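ADP-ribosylglycohydrolase (Thermus thermophilus, PDB 2YZV) belongs to the ADP-ribosylglycohydrolase family, folds as a single chain of packed helices without strands, and holds bound magnesium ions. Local coordinates at residues Asp78-Tyr83 with Ala155-Gly160; Asp146-Ala151 with Val170-Leu175; His199-Arg204 with Pro218-Gly223. One frame throughout, in Å; residues are numbered along the deposited sequence.

Interaction 1: Asp78-Tyr83 with Ala155-Gly160; sequences DQMDRY and ARTTHG
The phenol ring of Tyr-83 has the carbonyl O of Gln-79 over one face, 3.3 Å above the ring plane and displaced toward the rim, with Met-80 SD in plane at its edge. Thr-157 OG1 also approaches near that plane, 4.2 Å from Tyr-83 CE2. A second ring, the imidazole of His-159, is met at its edge by Thr-158 OG1, which hydrogen-bonds to His-159 ND1 at 2.7 Å; the same hydroxyl is bonded to Arg-133 as well, which probably limits its rotation.

Met-80 carries most of the contact from the helical side. Its chain bends at both chi2 (-66°) and chi3 (-90°), so it curls over Thr-157 and the two side chains slide past each other in opposite directions. Met-80 SD lies 3.7 Å from Thr-157 CB, while Met-80 CE reaches the backbone, 3.2 Å from Thr-157 O. A flexible, unbranched thioether suits this place, because it can mould itself to side chain and backbone together. Thr-157 OG1 is hydrogen-bonded to Ala-154 O, and its CB packs on the sulphur, with Thr-157 CG2 lying 3.9 Å from Gln-79 OE1. Gln-79 crosses Thr-157 at about a right angle.

No hydrogen bond joins the two segments; they meet by buried packing, which sets helix 76-89 against residues 157-158, just after helix 147-156. Leu-65 and Cys-64 of helix 57-72 meet Gln-79 and Tyr-83 respectively, and Leu-109 of helix 105-115 packs on both Met-80 and Tyr-83.

Interaction 2: Asp146-Ala151 with Val170-Leu175; sequences DLLSLA and VLAWLL
Leu-148 has CG anti to its carbonyl carbon (chi1 -53°) and CD1 anti to CA (chi2 -169°), which sends the other methyl, CD2, across to the second helix. There CD2 fits beside the backbone, 4.0 Å from Ala-172 CB and equally 4.0 Å from Trp-173 N. Trp-173 takes the opposite course: CG is anti to the backbone N, so the indole swings away from the first helix and only the base of the side chain takes part, with its CB 4.3 Å from Leu-148 CD2. The indole instead meets Phe-193 edge-to-face and touches Pro-192.

Between the helices, Ala-151 CB and Ala-172 CB meet methyl to methyl at 3.7 Å. Ala-172 has the most surface buried by the contact, and a lone methyl suits it because a single small group can be met by Ala-151 and Leu-148 together while the backbones stay near: the CA atoms of Leu-148 and Ala-172 are 6.3 Å apart. Leu-147 adds a looser touch, its CD2 lying 4.2 Å from Ala-172 O. The contact is entirely apolar in its side chains, with no hydrogen bond crossing it. Leu-137 of helix 135-141 also packs on Ala-151, while Leu-171 touches Val-258 and Leu-174 touches Leu-262 of helix 252-267.

The two segment axes approach to 9.1 Å and run at 134° to each other, a splayed, mainly antiparallel crossing. Helices 147-156 and 162-179, joined by a short loop, thus form a helical hairpin within the all-helical fold of the ADP-ribosylglycohydrolase family.

Interaction 3: His199-Arg204 with Pro218-Gly223; sequences HPALRR and PGYAPG
Pro-222, Tyr-220 and Ala-201 have the most surface buried here. Pro-222 stands in the first turn of helix 221-234, where the missing N-H costs no helical hydrogen bond, and its compact ring allows a close approach: its CA lies 5.4 Å from that of Leu-202. Pro-222 CB is 4.3 Å from Ala-201 CB and 4.4 Å from Leu-202 CD1, so it nestles against the flank of helix 200-209.

The same proline packs on Tyr-220, two residues earlier. Pro-222 CD sits over the centre of the Tyr-220 ring, 3.4 Å above its plane, a CH-pi arrangement that covers one face. With CG anti to the backbone N (chi1 -179°), the tyrosine extends toward the other helix, where its OH and CE2 both meet Ala-201 CB, at 3.7 and 4.0 Å. The same OH stands obliquely to the imidazole of His-199, 3.5 Å from His-199 CE1, but its hydrogen bond is to Glu-163 of helix 162-179.

His-199 is the N-cap of helix 200-209, and its ND1 accepts from Ala-201 N at 3.0 Å (N-H...N angle 154°), in the ring plane. The imidazole is therefore probably neutral, with its hydrogen on NE2, though the nearby Glu-163 carboxylate urges caution. No hydrogen bond crosses between the segments; with these polar groups satisfied within 199-204 or by Glu-163, the contact itself rests on apolar packing.

In the fold
Interactions 1 and 2 share helix 147-156: residues 146-151 at its start pack on helix 162-179, while the segment from Ala-155 onward turns out to helix 76-89, the centres being 16 Å apart. Helix 162-179 then leads on to interaction 3, where Val-170 CG2 of interaction 2 meets Leu-202 CD2 at 4.2 Å. Interactions 1 and 3 do not touch; their nearest atoms are about 7 Å apart and their centres 21 Å. Neither supplies a ligand to the magnesium ions held by Thr-56, Asp-58, Asp-251, Asp-253 and Thr-254, and both lie at a distance from them: a magnesium ion is about 13 Å from the Thr-158 side chain and about 12 Å from that of Tyr-220.

Interaction 1: Asp78-Tyr83 with Ala155-Gly160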
loop_
_atom_site.group_PDB
_atom_site.type_symbol
_atom_site.label_atom_id
_atom_site.label_comp_id
_atom_site.label_asym_id
_atom_site.label_seq_id
_atom_site.Cartn_x
_atom_site.Cartn_y
_atom_site.Cartn_z
ATOM N N ASP A 78 -7.685 9.224 -16.142
ATOM C CA ASP A 78 -8.744 9.469 -15.169
ATOM C C ASP A 78 -8.192 9.407 -13.748
ATOM O O ASP A 78 -8.635 10.143 -12.867
ATOM C CB ASP A 78 -9.872 8.450 -15.334
ATOM C CG ASP A 78 -11.000 8.665 -14.340
ATOM O OD1 ASP A 78 -11.062 7.926 -13.336
ATOM O OD2 ASP A 78 -11.816 9.584 -14.555
ATOM N N GLN A 79 -7.224 8.527 -13.524
ATOM C CA GLN A 79 -6.620 8.416 -12.204
ATOM C C GLN A 79 -6.019 9.761 -11.826
ATOM O O GLN A 79 -6.247 10.271 -10.727
ATOM C CB GLN A 79 -5.530 7.346 -12.207
ATOM C CG GLN A 79 -6.067 5.931 -12.255
ATOM C CD GLN A 79 -5.004 4.917 -12.620
ATOM O OE1 GLN A 79 -3.813 5.132 -12.380
ATOM N NE2 GLN A 79 -5.429 3.795 -13.193
ATOM N N MET A 80 -5.264 10.341 -12.754
ATOM C CA MET A 80 -4.618 11.624 -12.526
ATOM C C MET A 80 -5.613 12.774 -12.422
ATOM O O MET A 80 -5.382 13.718 -11.668
ATOM C CB MET A 80 -3.585 11.889 -13.627
ATOM C CG MET A 80 -2.362 10.977 -13.539
ATOM S SD MET A 80 -1.357 11.273 -12.053
ATOM C CE MET A 80 -0.218 12.531 -12.683
ATOM N N ASP A 81 -6.715 12.709 -13.166
ATOM C CA ASP A 81 -7.719 13.763 -13.076
ATOM C C ASP A 81 -8.220 13.784 -11.634
ATOM O O ASP A 81 -8.412 14.847 -11.044
ATOM C CB ASP A 81 -8.906 13.499 -14.012
ATOM C CG ASP A 81 -8.560 13.696 -15.477
ATOM O OD1 ASP A 81 -7.751 14.597 -15.783
ATOM O OD2 ASP A 81 -9.114 12.962 -16.322
ATOM N N ARG A 82 -8.418 12.597 -11.069
ATOM C CA ARG A 82 -8.898 12.486 -9.699
ATOM C C ARG A 82 -7.850 12.916 -8.674
ATOM O O ARG A 82 -8.175 13.635 -7.730
ATOM C CB ARG A 82 -9.357 11.055 -9.414
ATOM C CG ARG A 82 -10.550 10.613 -10.250
ATOM C CD ARG A 82 -10.896 9.159 -9.968
ATOM N NE ARG A 82 -11.922 8.641 -10.870
ATOM C CZ ARG A 82 -13.212 8.954 -10.805
ATOM N NH1 ARG A 82 -13.655 9.786 -9.873
ATOM N NH2 ARG A 82 -14.060 8.432 -11.679
ATOM N N TYR A 83 -6.601 12.484 -8.845
ATOM C CA TYR A 83 -5.553 12.874 -7.903
ATOM C C TYR A 83 -5.407 14.390 -7.907
ATOM O O TYR A 83 -5.279 15.016 -6.856
ATOM C CB TYR A 83 -4.191 12.268 -8.267
ATOM C CG TYR A 83 -4.092 10.759 -8.251
ATOM C CD1 TYR A 83 -4.848 9.986 -7.369
ATOM C CD2 TYR A 83 -3.202 10.103 -9.101
ATOM C CE1 TYR A 83 -4.718 8.597 -7.338
ATOM C CE2 TYR A 83 -3.062 8.723 -9.075
ATOM C CZ TYR A 83 -3.821 7.973 -8.196
ATOM O OH TYR A 83 -3.674 6.604 -8.180
ATOM N N ALA A 155 2.087 2.979 -11.216
ATOM C CA ALA A 155 3.139 3.642 -10.462
ATOM C C ALA A 155 3.679 4.824 -11.258
ATOM O O ALA A 155 3.935 5.892 -10.700
ATOM C CB ALA A 155 4.275 2.660 -10.157
ATOM N N ARG A 156 3.828 4.619 -12.564
ATOM C CA ARG A 156 4.377 5.630 -13.464
ATOM C C ARG A 156 3.620 6.949 -13.525
ATOM O O ARG A 156 4.162 7.953 -13.992
ATOM C CB ARG A 156 4.519 5.047 -14.874
ATOM C CG ARG A 156 5.672 4.060 -15.012
ATOM C CD ARG A 156 5.718 3.479 -16.411
ATOM N NE ARG A 156 5.804 4.538 -17.412
ATOM C CZ ARG A 156 5.031 4.606 -18.490
ATOM N NH1 ARG A 156 4.112 3.676 -18.710
ATOM N NH2 ARG A 156 5.169 5.615 -19.342
ATOM N N THR A 157 2.374 6.956 -13.063
ATOM C CA THR A 157 1.601 8.189 -13.070
ATOM C C THR A 157 2.265 9.249 -12.194
ATOM O O THR A 157 2.223 10.437 -12.516
ATOM C CB THR A 157 0.163 7.968 -12.554
ATOM O OG1 THR A 157 0.203 7.347 -11.261
ATOM C CG2 THR A 157 -0.622 7.097 -13.526
ATOM N N THR A 158 2.897 8.821 -11.103
ATOM C CA THR A 158 3.531 9.763 -10.183
ATOM C C THR A 158 5.009 9.519 -9.880
ATOM O O THR A 158 5.703 10.422 -9.405
ATOM C CB THR A 158 2.782 9.789 -8.840
ATOM O OG1 THR A 158 2.809 8.479 -8.263
ATOM C CG2 THR A 158 1.331 10.223 -9.043
ATOM N N HIS A 159 5.488 8.305 -10.142
ATOM C CA HIS A 159 6.882 7.955 -9.871
ATOM C C HIS A 159 7.516 7.256 -11.063
ATOM O O HIS A 159 6.922 6.343 -11.640
ATOM C CB HIS A 159 6.971 7.034 -8.648
ATOM C CG HIS A 159 6.549 7.685 -7.369
ATOM N ND1 HIS A 159 5.271 8.153 -7.156
ATOM C CD2 HIS A 159 7.243 7.961 -6.240
ATOM C CE1 HIS A 159 5.195 8.691 -5.953
ATOM N NE2 HIS A 159 6.378 8.587 -5.375
ATOM N N GLY A 160 8.734 7.662 -11.413
ATOM C CA GLY A 160 9.396 7.062 -12.558
ATOM C C GLY A 160 10.721 6.356 -12.321
ATOM O O GLY A 160 11.304 5.829 -13.267
#

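Interaction 2: Asp146-Ala151 with Val170-Leu175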
loop_
_atom_site.group_PDB
_atom_site.type_symbol
_atom_site.label_atom_id
_atom_site.label_comp_id
_atom_site.label_asym_id
_atom_site.label_seq_id
_atom_site.Cartn_x
_atom_site.Cartn_y
_atom_site.Cartn_z
ATOM N N ASP A 146 -1.697 -9.353 -17.477
ATOM C CA ASP A 146 -0.731 -8.260 -17.469
ATOM C C ASP A 146 -0.785 -7.446 -16.185
ATOM O O ASP A 146 -0.460 -6.262 -16.193
ATOM C CB ASP A 146 -0.973 -7.316 -18.650
ATOM C CG ASP A 146 -0.993 -8.037 -19.981
ATOM O OD1 ASP A 146 -0.158 -8.944 -20.177
ATOM O OD2 ASP A 146 -1.835 -7.683 -20.833
ATOM N N LEU A 147 -1.191 -8.078 -15.088
ATOM C CA LEU A 147 -1.289 -7.377 -13.812
ATOM C C LEU A 147 -0.030 -6.605 -13.434
ATOM O O LEU A 147 -0.116 -5.447 -13.027
ATOM C CB LEU A 147 -1.631 -8.352 -12.682
ATOM C CG LEU A 147 -1.576 -7.739 -11.278
ATOM C CD1 LEU A 147 -2.613 -6.628 -11.151
ATOM C CD2 LEU A 147 -1.817 -8.828 -10.236
ATOM N N LEU A 148 1.135 -7.235 -13.556
ATOM C CA LEU A 148 2.375 -6.557 -13.187
ATOM C C LEU A 148 2.635 -5.331 -14.054
ATOM O O LEU A 148 3.166 -4.325 -13.576
ATOM C CB LEU A 148 3.563 -7.526 -13.253
ATOM C CG LEU A 148 3.421 -8.836 -12.468
ATOM C CD1 LEU A 148 4.771 -9.542 -12.419
ATOM C CD2 LEU A 148 2.921 -8.568 -11.061
ATOM N N SER A 149 2.245 -5.412 -15.324
ATOM C CA SER A 149 2.421 -4.301 -16.249
ATOM C C SER A 149 1.472 -3.163 -15.882
ATOM O O SER A 149 1.833 -1.992 -15.973
ATOM C CB SER A 149 2.155 -4.763 -17.684
ATOM O OG SER A 149 2.229 -3.670 -18.585
ATOM N N LEU A 150 0.256 -3.510 -15.474
ATOM C CA LEU A 150 -0.713 -2.497 -15.075
ATOM C C LEU A 150 -0.202 -1.822 -13.807
ATOM O O LEU A 150 -0.368 -0.615 -13.624
ATOM C CB LEU A 150 -2.079 -3.134 -14.812
ATOM C CG LEU A 150 -2.725 -3.827 -16.018
ATOM C CD1 LEU A 150 -4.026 -4.495 -15.594
ATOM C CD2 LEU A 150 -2.981 -2.805 -17.123
ATOM N N ALA A 151 0.429 -2.605 -12.936
ATOM C CA ALA A 151 0.968 -2.057 -11.691
ATOM C C ALA A 151 2.080 -1.060 -12.000
ATOM O O ALA A 151 2.176 -0.009 -11.362
ATOM C CB ALA A 151 1.498 -3.179 -10.799
ATOM N N VAL A 170 6.653 -5.992 -7.525
ATOM C CA VAL A 170 6.857 -7.009 -6.501
ATOM C C VAL A 170 5.670 -7.014 -5.534
ATOM O O VAL A 170 5.170 -8.076 -5.170
ATOM C CB VAL A 170 8.186 -6.780 -5.721
ATOM C CG1 VAL A 170 8.284 -7.755 -4.554
ATOM C CG2 VAL A 170 9.379 -6.987 -6.659
ATOM N N LEU A 171 5.196 -5.835 -5.130
ATOM C CA LEU A 171 4.055 -5.790 -4.220
ATOM C C LEU A 171 2.792 -6.306 -4.915
ATOM O O LEU A 171 1.958 -6.951 -4.289
ATOM C CB LEU A 171 3.827 -4.367 -3.687
ATOM C CG LEU A 171 2.715 -4.228 -2.635
ATOM C CD1 LEU A 171 3.035 -5.086 -1.419
ATOM C CD2 LEU A 171 2.584 -2.769 -2.220
ATOM N N ALA A 172 2.654 -6.032 -6.208
ATOM C CA ALA A 172 1.487 -6.510 -6.939
ATOM C C ALA A 172 1.484 -8.036 -6.899
ATOM O O ALA A 172 0.446 -8.658 -6.668
ATOM C CB ALA A 172 1.525 -6.011 -8.382
ATOM N N TRP A 173 2.652 -8.635 -7.110
ATOM C CA TRP A 173 2.775 -10.090 -7.085
ATOM C C TRP A 173 2.430 -10.610 -5.689
ATOM O O TRP A 173 1.663 -11.561 -5.542
ATOM C CB TRP A 173 4.201 -10.512 -7.447
ATOM C CG TRP A 173 4.391 -12.001 -7.438
ATOM C CD1 TRP A 173 4.079 -12.871 -8.446
ATOM C CD2 TRP A 173 4.883 -12.801 -6.355
ATOM N NE1 TRP A 173 4.345 -14.162 -8.057
ATOM C CE2 TRP A 173 4.839 -14.150 -6.780
ATOM C CE3 TRP A 173 5.356 -12.513 -5.067
ATOM C CZ2 TRP A 173 5.250 -15.207 -5.963
ATOM C CZ3 TRP A 173 5.766 -13.568 -4.252
ATOM C CH2 TRP A 173 5.709 -14.900 -4.708
ATOM N N LEU A 174 2.999 -9.975 -4.668
ATOM C CA LEU A 174 2.748 -10.370 -3.287
ATOM C C LEU A 174 1.265 -10.343 -2.944
ATOM O O LEU A 174 0.740 -11.282 -2.340
ATOM C CB LEU A 174 3.499 -9.445 -2.322
ATOM C CG LEU A 174 5.008 -9.666 -2.214
ATOM C CD1 LEU A 174 5.650 -8.474 -1.517
ATOM C CD2 LEU A 174 5.287 -10.955 -1.448
ATOM N N LEU A 175 0.587 -9.264 -3.322
ATOM C CA LEU A 175 -0.829 -9.156 -3.020
ATOM C C LEU A 175 -1.648 -10.202 -3.765
ATOM O O LEU A 175 -2.534 -10.812 -3.182
ATOM C CB LEU A 175 -1.341 -7.745 -3.330
ATOM C CG LEU A 175 -0.743 -6.634 -2.456
ATOM C CD1 LEU A 175 -1.450 -5.325 -2.767
ATOM C CD2 LEU A 175 -0.904 -6.980 -0.974
#

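Interaction 3: His199-Arg204 with Pro218-Gly223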
loop_
_atom_site.group_PDB
_atom_site.type_symbol
_atom_site.label_atom_id
_atom_site.label_comp_id
_atom_site.label_asym_id
_atom_site.label_seq_id
_atom_site.Cartn_x
_atom_site.Cartn_y
_atom_site.Cartn_z
ATOM N N HIS A 199 16.825 -3.508 -9.864
ATOM C CA HIS A 199 17.721 -2.485 -9.346
ATOM C C HIS A 199 18.442 -3.129 -8.156
ATOM O O HIS A 199 17.830 -3.839 -7.362
ATOM C CB HIS A 199 16.897 -1.274 -8.908
ATOM C CG HIS A 199 17.710 -0.147 -8.361
ATOM N ND1 HIS A 199 18.271 -0.176 -7.102
ATOM C CD2 HIS A 199 18.041 1.053 -8.894
ATOM C CE1 HIS A 199 18.912 0.959 -6.882
ATOM N NE2 HIS A 199 18.787 1.722 -7.953
ATOM N N PRO A 200 19.759 -2.902 -8.028
ATOM C CA PRO A 200 20.544 -3.478 -6.931
ATOM C C PRO A 200 19.925 -3.381 -5.538
ATOM O O PRO A 200 20.016 -4.324 -4.750
ATOM C CB PRO A 200 21.869 -2.723 -7.024
ATOM C CG PRO A 200 22.005 -2.489 -8.482
ATOM C CD PRO A 200 20.609 -2.072 -8.899
ATOM N N ALA A 201 19.308 -2.244 -5.230
ATOM C CA ALA A 201 18.698 -2.053 -3.917
ATOM C C ALA A 201 17.524 -3.001 -3.718
ATOM O O ALA A 201 17.354 -3.582 -2.642
ATOM C CB ALA A 201 18.234 -0.608 -3.758
ATOM N N LEU A 202 16.715 -3.162 -4.759
ATOM C CA LEU A 202 15.562 -4.044 -4.673
ATOM C C LEU A 202 16.033 -5.493 -4.686
ATOM O O LEU A 202 15.445 -6.353 -4.036
ATOM C CB LEU A 202 14.605 -3.779 -5.837
ATOM C CG LEU A 202 13.257 -4.497 -5.764
ATOM C CD1 LEU A 202 12.561 -4.166 -4.457
ATOM C CD2 LEU A 202 12.403 -4.086 -6.945
ATOM N N ARG A 203 17.109 -5.755 -5.422
ATOM C CA ARG A 203 17.673 -7.095 -5.496
ATOM C C ARG A 203 18.089 -7.516 -4.084
ATOM O O ARG A 203 17.869 -8.657 -3.671
ATOM C CB ARG A 203 18.888 -7.096 -6.428
ATOM C CG ARG A 203 19.492 -8.462 -6.684
ATOM C CD ARG A 203 20.818 -8.331 -7.425
ATOM N NE ARG A 203 20.677 -7.649 -8.711
ATOM C CZ ARG A 203 20.256 -8.233 -9.830
ATOM N NH1 ARG A 203 19.934 -9.521 -9.831
ATOM N NH2 ARG A 203 20.154 -7.530 -10.950
ATOM N N ARG A 204 18.691 -6.595 -3.337
ATOM C CA ARG A 204 19.105 -6.918 -1.979
ATOM C C ARG A 204 17.910 -7.241 -1.091
ATOM O O ARG A 204 18.013 -8.065 -0.184
ATOM C CB ARG A 204 19.927 -5.778 -1.361
ATOM C CG ARG A 204 21.435 -6.034 -1.423
ATOM C CD ARG A 204 22.236 -4.957 -0.704
ATOM N NE ARG A 204 22.296 -3.703 -1.449
ATOM C CZ ARG A 204 23.005 -3.516 -2.558
ATOM N NH1 ARG A 204 23.727 -4.503 -3.070
ATOM N NH2 ARG A 204 22.991 -2.331 -3.154
ATOM N N PRO A 218 11.579 3.708 6.248
ATOM C CA PRO A 218 12.041 4.415 5.047
ATOM C C PRO A 218 10.961 4.952 4.116
ATOM O O PRO A 218 9.863 4.401 4.036
ATOM C CB PRO A 218 12.902 3.369 4.324
ATOM C CG PRO A 218 13.086 2.245 5.329
ATOM C CD PRO A 218 11.810 2.263 6.107
ATOM N N GLY A 219 11.309 6.021 3.406
ATOM C CA GLY A 219 10.407 6.621 2.439
ATOM C C GLY A 219 10.774 6.109 1.053
ATOM O O GLY A 219 9.984 6.183 0.118
ATOM N N TYR A 220 11.989 5.578 0.937
ATOM C CA TYR A 220 12.516 5.026 -0.313
ATOM C C TYR A 220 11.750 3.729 -0.595
ATOM O O TYR A 220 11.695 2.855 0.258
ATOM C CB TYR A 220 14.016 4.764 -0.121
ATOM C CG TYR A 220 14.769 4.205 -1.303
ATOM C CD1 TYR A 220 14.723 4.826 -2.551
ATOM C CD2 TYR A 220 15.590 3.088 -1.152
ATOM C CE1 TYR A 220 15.482 4.353 -3.620
ATOM C CE2 TYR A 220 16.353 2.606 -2.211
ATOM C CZ TYR A 220 16.294 3.243 -3.442
ATOM O OH TYR A 220 17.049 2.768 -4.486
ATOM N N ALA A 221 11.169 3.607 -1.790
ATOM C CA ALA A 221 10.367 2.429 -2.141
ATOM C C ALA A 221 10.933 1.064 -1.747
ATOM O O ALA A 221 10.249 0.279 -1.093
ATOM C CB ALA A 221 10.027 2.443 -3.637
ATOM N N PRO A 222 12.173 0.748 -2.151
ATOM C CA PRO A 222 12.713 -0.562 -1.770
ATOM C C PRO A 222 12.765 -0.736 -0.252
ATOM O O PRO A 222 12.482 -1.819 0.268
ATOM C CB PRO A 222 14.106 -0.558 -2.395
ATOM C CG PRO A 222 13.925 0.306 -3.610
ATOM C CD PRO A 222 13.085 1.444 -3.078
ATOM N N GLY A 223 13.129 0.334 0.451
ATOM C CA GLY A 223 13.216 0.275 1.901
ATOM C C GLY A 223 11.860 0.134 2.565
ATOM O O GLY A 223 11.727 -0.537 3.595
#